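Local coordinates for DUF3845 domain-containing protein (Bacteroides thetaiotaomicron VPI-5482, PDB 3GF6) that is of unknown function, being an all-beta bacterial lipoprotein whose sequence family is grouped with the C1q and TNF clan, at residues L116-E121 with L188-F193; V134-A139 with F174-D179. All blocks are in the same frame, centred on the assembly; numbering follows the deposited sequence.

Contact 1: residues L116-E121 with L188-F193; sequences LRLKGE and LYFNLF. With EDO (1,2-ethanediol), chain G; EDO (1,2-ethanediol), chain C.
Leu116 lays its CD2 methyl over one face of the Phe190 ring, 4.0 Å from the ring centroid and 21° off the ring normal. That is CH-pi geometry, with the methyl displaced toward the rim, so that its shortest approach is CD2 to Phe190 CZ at 3.8 Å. The two side chains reach this point from opposite directions. Leu116 does so with CG placed between the backbone N and the carbonyl carbon (chi1 67°), whereas Phe190 holds CG anti to its own N and thrusts the ring toward strand 112-123. Leu118 meets the same ring differently: its CB stands at the edge, near the ring plane, 4.2 Å from Phe190 CZ. Further along, methyl meets methyl, Leu118 CD2 lying 3.9 Å from Leu192 CD2. The strand segments run nearly parallel with their axes 11.0 Å apart, a spacing bridged by side chains and by no backbone bond. Ala136 of strand 129-139 touches both Leu118 and Leu192, filling in beside them.

On the other side of segment 116-121 lie Arg117, Lys119 and Glu121. Arg117 points away from Phe190, its chain extended, and NH1 bonds in the guanidinium plane to O1 of one ethanediol (chain C) at 3.1 Å and 156°, while NE makes a salt bridge to Asp175. A leucine in its place would probably leave Asp175 without this salt-bridge mate and the ethanediol O1 without its N-H donor. A second ethanediol (chain G) donates from O1 to Leu116 O at 2.9 Å; both diols probably come from the crystallisation liquor. The chemistry thus divides by face: charge and solvent molecules lie outside, while the four buried side chains inside meet through carbon alone, implying cohesion by hydrophobic burial and ring-methyl dispersion.

Contact 2: residues V134-A139 with F174-D179; sequences VYAQLA and FDITYD. With EDO (1,2-ethanediol), chain G.
The Tyr178 ring takes Leu138 CD2 at an oblique angle, near the CD2-CE2 side of the ring: the methyl is 3.5 Å from Tyr178 CE2 and 3.7 Å from Tyr178 CD2. The two side chains cross at about a right angle; each holds CG anti to the backbone N (chi1 -175° for Leu138, 176° for Tyr178) and is directed at the opposing strand. Phe154 and Met155 of strand 153-158 also touch Tyr178, and its OH is hydrogen-bonded to the carbonyl O of Arg17, which gives the polar end of this buried residue a partner. Apart from this contact, the Tyr135 ring receives Gln137 CD at its edge, in plane, within 134-139.

Ala136 and Ile176 form the second point of touch. Because alanine offers just CB, the gap is crossed mainly from the other side, with Ile176 CD1 reaching to 3.9 Å from Ala136 CB; their CA atoms are 9.2 Å apart, the same separation as Leu138 and Tyr178. Such spacing matches facing sheets rather than paired strands, and only carbon atoms make the contacts across it.

In 174-179, Asp175, Thr177 and Asp179 lie on the side turned from the other sheet. Asp179 OD2 accepts a hydrogen bond of 2.8 Å from O2 of an ethanediol (chain G), and its OD1 makes a salt bridge to Lys115. Apolar residues directed inward between two antiparallel sheets, with charged ones on the outer side, are characteristic of a beta-sandwich, consistent with the jelly-roll architecture of the C1q and TNF clan.

Overall arrangement
After a series of earlier strands the chain lays down strand 112-123, which carries 116-121, and then strand 129-139 in the facing sheet, which carries 134-139. After strand 153-158 it passes back to the first sheet through the short strand 163-165 and then strand 171-183, where 174-179 closes contact 2, and crosses to strand 187-198, where 188-193 closes contact 1. Contact 2 is nested inside the loop closed by contact 1. Strands 112-123 and 171-183 are antiparallel neighbours in one sheet, 129-139 and 187-198 in the other, so both contacts, with centres about 5 Å apart, tie the same two sheets together. Within the second sheet, Tyr189 N probably bonds to Ala139 O at 2.8 Å.

Contact 1: residues L116-E121 with L188-F193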
ATOM      1  N   LEU A 116      -0.230 -10.632  -6.434  1.00 11.83           N
ATOM      2  CA  LEU A 116      -1.244  -9.736  -5.925  1.00 10.48           C
ATOM      3  C   LEU A 116      -1.947  -8.982  -7.017  1.00 11.96           C
ATOM      4  O   LEU A 116      -1.429  -8.830  -8.134  1.00 12.07           O
ATOM      5  CB  LEU A 116      -0.665  -8.772  -4.872  1.00 12.36           C
ATOM      6  CG  LEU A 116       0.354  -7.698  -5.286  1.00 11.06           C
ATOM      7  CD1 LEU A 116      -0.329  -6.485  -5.956  1.00 11.52           C
ATOM      8  CD2 LEU A 116       1.171  -7.241  -4.075  1.00 11.57           C
ATOM      9  N   ARG A 117      -3.155  -8.535  -6.706  1.00 11.56           N
ATOM     10  CA  ARG A 117      -3.868  -7.557  -7.534  1.00 12.47           C
ATOM     11  C   ARG A 117      -4.433  -6.509  -6.587  1.00 14.35           C
ATOM     12  O   ARG A 117      -4.980  -6.858  -5.560  1.00 12.51           O
ATOM     13  CB  ARG A 117      -4.983  -8.200  -8.361  1.00 13.79           C
ATOM     14  CG  ARG A 117      -5.718  -7.222  -9.283  1.00 11.14           C
ATOM     15  CD  ARG A 117      -6.617  -8.028 -10.241  1.00 10.97           C
ATOM     16  NE  ARG A 117      -7.369  -7.176 -11.148  1.00 11.82           N
ATOM     17  CZ  ARG A 117      -8.351  -7.625 -11.919  1.00 16.31           C
ATOM     18  NH1 ARG A 117      -8.686  -8.913 -11.879  1.00 12.94           N
ATOM     19  NH2 ARG A 117      -9.003  -6.789 -12.713  1.00 14.78           N
ATOM     20  N   LEU A 118      -4.250  -5.230  -6.920  1.00 12.75           N
ATOM     21  CA  LEU A 118      -4.813  -4.120  -6.171  1.00 11.75           C
ATOM     22  C   LEU A 118      -5.639  -3.310  -7.141  1.00 11.78           C
ATOM     23  O   LEU A 118      -5.080  -2.705  -8.099  1.00 11.45           O
ATOM     24  CB  LEU A 118      -3.700  -3.250  -5.546  1.00 11.24           C
ATOM     25  CG  LEU A 118      -4.192  -1.970  -4.869  1.00 13.86           C
ATOM     26  CD1 LEU A 118      -5.030  -2.377  -3.680  1.00 15.04           C
ATOM     27  CD2 LEU A 118      -3.019  -1.042  -4.414  1.00 12.34           C
ATOM     28  N   LYS A 119      -6.974  -3.361  -6.956  1.00  9.94           N
ATOM     29  CA  LYS A 119      -7.912  -2.716  -7.861  0.50 11.88           C
ATOM     30  C   LYS A 119      -8.868  -1.913  -7.021  1.00 10.96           C
ATOM     31  O   LYS A 119      -9.346  -2.402  -6.013  1.00 13.15           O
ATOM     32  CB  LYS A 119      -8.677  -3.764  -8.709  0.50 12.83           C
ATOM     33  CG  LYS A 119      -9.751  -3.187  -9.643  0.50 14.70           C
ATOM     34  CD  LYS A 119     -10.354  -4.287 -10.525  0.50 14.12           C
ATOM     35  CE  LYS A 119     -11.576  -3.838 -11.325  0.50 17.74           C
ATOM     36  NZ  LYS A 119     -11.540  -2.391 -11.652  0.50 20.44           N
ATOM     37  N   GLY A 120      -9.136  -0.690  -7.439  1.00 11.53           N
ATOM     38  CA  GLY A 120      -9.981   0.207  -6.660  1.00 12.64           C
ATOM     39  C   GLY A 120      -9.840   1.666  -7.009  1.00 12.69           C
ATOM     40  O   GLY A 120      -9.432   2.004  -8.098  1.00 12.77           O
ATOM     41  N   GLU A 121     -10.232   2.533  -6.083  1.00 10.24           N
ATOM     42  CA  GLU A 121     -10.212   3.975  -6.348  1.00 11.77           C
ATOM     43  C   GLU A 121     -10.034   4.794  -5.095  1.00 10.85           C
ATOM     44  O   GLU A 121     -10.672   4.539  -4.075  1.00 11.61           O
ATOM     45  CB  GLU A 121     -11.475   4.419  -7.100  1.00 11.22           C
ATOM     46  CG  GLU A 121     -11.423   5.853  -7.577  1.00 10.54           C
ATOM     47  CD  GLU A 121     -12.700   6.306  -8.245  1.00 20.97           C
ATOM     48  OE1 GLU A 121     -13.600   5.471  -8.458  1.00 18.65           O
ATOM     49  OE2 GLU A 121     -12.812   7.512  -8.543  1.00 19.61           O
ATOM     50  N   LEU A 188       7.443  -8.017   5.565  1.00 12.91           N
ATOM     51  CA  LEU A 188       6.911  -7.563   4.278  1.00 11.46           C
ATOM     52  C   LEU A 188       5.807  -6.517   4.507  1.00  9.25           C
ATOM     53  O   LEU A 188       4.833  -6.759   5.261  1.00 11.46           O
ATOM     54  CB  LEU A 188       6.352  -8.763   3.506  1.00  9.91           C
ATOM     55  CG  LEU A 188       5.945  -8.553   2.044  1.00 10.62           C
ATOM     56  CD1 LEU A 188       7.169  -8.259   1.181  1.00  7.21           C
ATOM     57  CD2 LEU A 188       5.177  -9.817   1.530  1.00  8.99           C
ATOM     58  N   TYR A 189       5.939  -5.398   3.798  1.00  9.25           N
ATOM     59  CA  TYR A 189       5.017  -4.259   3.908  1.00  9.81           C
ATOM     60  C   TYR A 189       4.269  -4.066   2.592  1.00  9.20           C
ATOM     61  O   TYR A 189       4.881  -4.173   1.527  1.00 11.17           O
ATOM     62  CB  TYR A 189       5.768  -2.976   4.268  1.00  8.24           C
ATOM     63  CG  TYR A 189       6.559  -3.097   5.571  1.00 12.70           C
ATOM     64  CD1 TYR A 189       7.861  -3.609   5.589  1.00  9.84           C
ATOM     65  CD2 TYR A 189       5.985  -2.744   6.777  1.00 11.44           C
ATOM     66  CE1 TYR A 189       8.573  -3.744   6.775  1.00 12.34           C
ATOM     67  CE2 TYR A 189       6.719  -2.868   7.995  1.00 11.67           C
ATOM     68  CZ  TYR A 189       7.990  -3.388   7.980  1.00 13.50           C
ATOM     69  OH  TYR A 189       8.707  -3.506   9.161  1.00 11.15           O
ATOM     70  N   PHE A 190       2.971  -3.783   2.691  1.00 10.98           N
ATOM     71  CA  PHE A 190       2.118  -3.467   1.503  1.00  9.57           C
ATOM     72  C   PHE A 190       1.194  -2.335   1.870  1.00 10.51           C
ATOM     73  O   PHE A 190       0.346  -2.477   2.753  1.00 11.08           O
ATOM     74  CB  PHE A 190       1.404  -4.723   1.015  1.00 11.21           C
ATOM     75  CG  PHE A 190       0.641  -4.568  -0.266  1.00 11.43           C
ATOM     76  CD1 PHE A 190       1.176  -3.886  -1.374  1.00 13.55           C
ATOM     77  CD2 PHE A 190      -0.609  -5.188  -0.398  1.00 12.74           C
ATOM     78  CE1 PHE A 190       0.434  -3.770  -2.577  1.00 12.93           C
ATOM     79  CE2 PHE A 190      -1.342  -5.064  -1.571  1.00 15.54           C
ATOM     80  CZ  PHE A 190      -0.820  -4.351  -2.654  1.00 10.56           C
ATOM     81  N   ASN A 191       1.450  -1.169   1.260  1.00 10.78           N
ATOM     82  CA  ASN A 191       0.797   0.074   1.640  1.00 10.21           C
ATOM     83  C   ASN A 191       0.579   1.003   0.462  1.00 11.92           C
ATOM     84  O   ASN A 191       1.209   0.853  -0.588  1.00 10.52           O
ATOM     85  CB  ASN A 191       1.608   0.876   2.672  1.00  8.74           C
ATOM     86  CG  ASN A 191       1.875   0.115   3.945  1.00 13.12           C
ATOM     87  OD1 ASN A 191       1.151   0.252   4.972  1.00 15.33           O
ATOM     88  ND2 ASN A 191       2.925  -0.686   3.916  1.00  6.36           N
ATOM     89  N   LEU A 192      -0.333   1.948   0.654  1.00 10.26           N
ATOM     90  CA  LEU A 192      -0.387   3.173  -0.138  1.00 10.40           C
ATOM     91  C   LEU A 192       0.171   4.325   0.700  1.00 11.18           C
ATOM     92  O   LEU A 192      -0.109   4.437   1.911  1.00 13.36           O
ATOM     93  CB  LEU A 192      -1.803   3.550  -0.560  1.00 11.96           C
ATOM     94  CG  LEU A 192      -2.585   2.578  -1.441  1.00 16.09           C
ATOM     95  CD1 LEU A 192      -3.995   3.151  -1.747  1.00 12.10           C
ATOM     96  CD2 LEU A 192      -1.861   2.315  -2.717  1.00 16.22           C
ATOM     97  N   PHE A 193       0.956   5.175   0.062  1.00 10.36           N
ATOM     98  CA  PHE A 193       1.448   6.418   0.648  1.00 11.36           C
ATOM     99  C   PHE A 193       0.876   7.592  -0.155  1.00  9.06           C
ATOM    100  O   PHE A 193       0.945   7.569  -1.404  1.00  9.90           O
ATOM    101  CB  PHE A 193       2.997   6.405   0.661  1.00 11.88           C
ATOM    102  CG  PHE A 193       3.573   5.379   1.600  1.00 12.12           C
ATOM    103  CD1 PHE A 193       3.668   5.620   2.956  1.00  9.38           C
ATOM    104  CD2 PHE A 193       4.063   4.197   1.129  1.00  9.21           C
ATOM    105  CE1 PHE A 193       4.127   4.672   3.814  1.00 12.86           C
ATOM    106  CE2 PHE A 193       4.563   3.246   1.983  1.00 11.17           C
ATOM    107  CZ  PHE A 193       4.655   3.506   3.337  1.00 12.73           C
TER
HETATM  108  C1  EDO G   7      -0.695 -11.363 -10.010  1.00 32.33           C
HETATM  109  O1  EDO G   7      -2.005 -10.797 -10.127  1.00 40.47           O
HETATM  110  C2  EDO G   7      -0.391 -12.067 -11.335  1.00 35.48           C
HETATM  111  O2  EDO G   7      -0.461 -13.482 -11.159  1.00 46.87           O
HETATM  112  C1  EDO C   2      -7.188 -11.721 -11.954  1.00 21.35           C
HETATM  113  O1  EDO C   2      -7.447 -11.417 -10.608  1.00 26.06           O
HETATM  114  C2  EDO C   2      -6.703 -13.131 -11.971  1.00 40.33           C
HETATM  115  O2  EDO C   2      -7.902 -13.857 -11.846  1.00 38.91           O

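Contact 2: residues V134-A139 with F174-D179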
ATOM      1  N   VAL A 134       0.469   9.855  -4.861  1.00 11.39           N
ATOM      2  CA  VAL A 134      -0.084   8.588  -4.390  1.00 11.27           C
ATOM      3  C   VAL A 134       0.728   7.458  -5.007  1.00 10.63           C
ATOM      4  O   VAL A 134       0.971   7.453  -6.218  1.00 11.56           O
ATOM      5  CB  VAL A 134      -1.597   8.414  -4.704  1.00  9.89           C
ATOM      6  CG1 VAL A 134      -1.950   8.700  -6.189  1.00 13.27           C
ATOM      7  CG2 VAL A 134      -2.087   7.013  -4.320  1.00 11.66           C
ATOM      8  N   TYR A 135       1.134   6.507  -4.192  1.00 11.12           N
ATOM      9  CA  TYR A 135       1.780   5.313  -4.703  1.00 12.65           C
ATOM     10  C   TYR A 135       1.548   4.075  -3.857  1.00 11.23           C
ATOM     11  O   TYR A 135       1.356   4.188  -2.646  1.00 10.44           O
ATOM     12  CB  TYR A 135       3.265   5.526  -4.883  1.00 10.19           C
ATOM     13  CG  TYR A 135       4.139   5.719  -3.663  1.00 11.65           C
ATOM     14  CD1 TYR A 135       4.233   6.951  -3.023  1.00 12.65           C
ATOM     15  CD2 TYR A 135       4.923   4.693  -3.195  1.00 12.10           C
ATOM     16  CE1 TYR A 135       5.128   7.131  -1.964  1.00  9.94           C
ATOM     17  CE2 TYR A 135       5.788   4.860  -2.118  1.00 10.81           C
ATOM     18  CZ  TYR A 135       5.877   6.077  -1.514  1.00 12.34           C
ATOM     19  OH  TYR A 135       6.781   6.239  -0.530  1.00 11.50           O
ATOM     20  N   ALA A 136       1.579   2.905  -4.520  1.00 10.84           N
ATOM     21  CA  ALA A 136       1.469   1.581  -3.886  1.00 10.06           C
ATOM     22  C   ALA A 136       2.856   0.973  -3.800  1.00 11.99           C
ATOM     23  O   ALA A 136       3.662   1.096  -4.737  1.00 13.05           O
ATOM     24  CB  ALA A 136       0.485   0.643  -4.648  1.00 12.91           C
ATOM     25  N   GLN A 137       3.162   0.379  -2.654  1.00 10.76           N
ATOM     26  CA  GLN A 137       4.476  -0.194  -2.458  1.00 11.64           C
ATOM     27  C   GLN A 137       4.489  -1.496  -1.676  1.00 10.76           C
ATOM     28  O   GLN A 137       3.870  -1.617  -0.622  1.00 12.24           O
ATOM     29  CB  GLN A 137       5.372   0.824  -1.760  1.00 11.19           C
ATOM     30  CG  GLN A 137       6.788   0.387  -1.597  1.00 13.45           C
ATOM     31  CD  GLN A 137       7.699   1.567  -1.429  1.00 15.20           C
ATOM     32  OE1 GLN A 137       8.154   2.124  -2.414  1.00 12.08           O
ATOM     33  NE2 GLN A 137       7.968   1.967  -0.176  1.00 12.75           N
ATOM     34  N   LEU A 138       5.198  -2.464  -2.257  1.00  9.60           N
ATOM     35  CA  LEU A 138       5.533  -3.736  -1.602  1.00 10.20           C
ATOM     36  C   LEU A 138       7.036  -3.693  -1.380  1.00  9.50           C
ATOM     37  O   LEU A 138       7.780  -3.470  -2.319  1.00  9.82           O
ATOM     38  CB  LEU A 138       5.189  -4.891  -2.510  1.00 11.28           C
ATOM     39  CG  LEU A 138       5.350  -6.288  -1.982  1.00 11.53           C
ATOM     40  CD1 LEU A 138       4.219  -6.479  -0.905  1.00 11.30           C
ATOM     41  CD2 LEU A 138       5.325  -7.343  -3.166  1.00 14.07           C
ATOM     42  N   ALA A 139       7.460  -3.931  -0.141  1.00 10.23           N
ATOM     43  CA  ALA A 139       8.831  -3.712   0.297  1.00 10.14           C
ATOM     44  C   ALA A 139       9.132  -4.469   1.583  1.00 10.20           C
ATOM     45  O   ALA A 139       8.222  -4.791   2.351  1.00  9.77           O
ATOM     46  CB  ALA A 139       9.087  -2.206   0.506  1.00  8.65           C
ATOM     47  N   PHE A 174      -7.312   2.625 -10.018  1.00 13.04           N
ATOM     48  CA  PHE A 174      -6.147   1.761 -10.255  1.00 12.01           C
ATOM     49  C   PHE A 174      -6.506   0.293 -10.381  1.00 14.76           C
ATOM     50  O   PHE A 174      -7.513  -0.164  -9.849  1.00 11.41           O
ATOM     51  CB  PHE A 174      -5.103   1.931  -9.115  1.00 14.26           C
ATOM     52  CG  PHE A 174      -5.702   1.874  -7.732  1.00 14.78           C
ATOM     53  CD1 PHE A 174      -5.882   0.666  -7.097  1.00 14.23           C
ATOM     54  CD2 PHE A 174      -6.115   3.039  -7.090  1.00 15.17           C
ATOM     55  CE1 PHE A 174      -6.489   0.594  -5.844  1.00 14.62           C
ATOM     56  CE2 PHE A 174      -6.685   2.994  -5.806  1.00 13.96           C
ATOM     57  CZ  PHE A 174      -6.878   1.768  -5.190  1.00 13.48           C
ATOM     58  N   ASP A 175      -5.657  -0.458 -11.086  1.00 13.54           N
ATOM     59  CA  ASP A 175      -5.814  -1.892 -11.220  1.00 11.60           C
ATOM     60  C   ASP A 175      -4.444  -2.435 -11.603  1.00 15.38           C
ATOM     61  O   ASP A 175      -4.086  -2.466 -12.780  1.00 15.96           O
ATOM     62  CB  ASP A 175      -6.870  -2.228 -12.279  1.00 13.43           C
ATOM     63  CG  ASP A 175      -7.206  -3.730 -12.337  1.00 13.85           C
ATOM     64  OD1 ASP A 175      -6.584  -4.514 -11.584  1.00 13.67           O
ATOM     65  OD2 ASP A 175      -8.107  -4.126 -13.139  1.00 14.06           O
ATOM     66  N   ILE A 176      -3.653  -2.772 -10.589  1.00 14.49           N
ATOM     67  CA  ILE A 176      -2.256  -3.174 -10.764  1.00 12.52           C
ATOM     68  C   ILE A 176      -2.098  -4.609 -10.296  1.00 13.96           C
ATOM     69  O   ILE A 176      -2.838  -5.121  -9.425  1.00 13.98           O
ATOM     70  CB  ILE A 176      -1.231  -2.227 -10.030  1.00 11.24           C
ATOM     71  CG1 ILE A 176      -1.486  -2.240  -8.512  1.00 14.69           C
ATOM     72  CG2 ILE A 176      -1.315  -0.838 -10.651  1.00 12.69           C
ATOM     73  CD1 ILE A 176      -0.374  -1.680  -7.636  1.00 13.66           C
ATOM     74  N   THR A 177      -1.136  -5.274 -10.889  1.00 12.09           N
ATOM     75  CA  THR A 177      -0.784  -6.625 -10.450  1.00 12.54           C
ATOM     76  C   THR A 177       0.731  -6.754 -10.262  1.00 14.42           C
ATOM     77  O   THR A 177       1.521  -6.000 -10.845  1.00 15.84           O
ATOM     78  CB  THR A 177      -1.239  -7.683 -11.453  1.00 15.77           C
ATOM     79  OG1 THR A 177      -0.612  -7.449 -12.724  1.00 18.39           O
ATOM     80  CG2 THR A 177      -2.730  -7.681 -11.574  1.00  9.95           C
ATOM     81  N   TYR A 178       1.122  -7.709  -9.428  1.00 13.73           N
ATOM     82  CA  TYR A 178       2.529  -8.031  -9.192  1.00 12.65           C
ATOM     83  C   TYR A 178       2.641  -9.536  -9.015  1.00 14.34           C
ATOM     84  O   TYR A 178       1.808 -10.156  -8.343  1.00 13.38           O
ATOM     85  CB  TYR A 178       3.062  -7.239  -7.991  1.00 12.38           C
ATOM     86  CG  TYR A 178       4.499  -7.546  -7.586  1.00 11.70           C
ATOM     87  CD1 TYR A 178       5.586  -6.869  -8.158  1.00 12.63           C
ATOM     88  CD2 TYR A 178       4.793  -8.532  -6.648  1.00 11.92           C
ATOM     89  CE1 TYR A 178       6.885  -7.127  -7.765  1.00 10.86           C
ATOM     90  CE2 TYR A 178       6.129  -8.817  -6.257  1.00 11.75           C
ATOM     91  CZ  TYR A 178       7.170  -8.128  -6.831  1.00 12.30           C
ATOM     92  OH  TYR A 178       8.469  -8.424  -6.432  1.00 11.37           O
ATOM     93  N   ASP A 179       3.634 -10.117  -9.667  1.00 13.62           N
ATOM     94  CA  ASP A 179       3.833 -11.557  -9.690  1.00 12.91           C
ATOM     95  C   ASP A 179       5.313 -11.886  -9.880  1.00 17.22           C
ATOM     96  O   ASP A 179       5.812 -12.023 -10.996  1.00 14.39           O
ATOM     97  CB  ASP A 179       2.949 -12.115 -10.805  1.00 14.98           C
ATOM     98  CG  ASP A 179       2.876 -13.632 -10.842  1.00 14.04           C
ATOM     99  OD1 ASP A 179       3.494 -14.361 -10.036  1.00 16.06           O
ATOM    100  OD2 ASP A 179       2.166 -14.102 -11.764  1.00 21.65           O
TER
HETATM  101  C1  EDO G   7      -0.695 -11.363 -10.010  1.00 32.33           C
HETATM  102  O1  EDO G   7      -2.005 -10.797 -10.127  1.00 40.47           O
HETATM  103  C2  EDO G   7      -0.391 -12.067 -11.335  1.00 35.48           C
HETATM  104  O2  EDO G   7      -0.461 -13.482 -11.159  1.00 46.87           O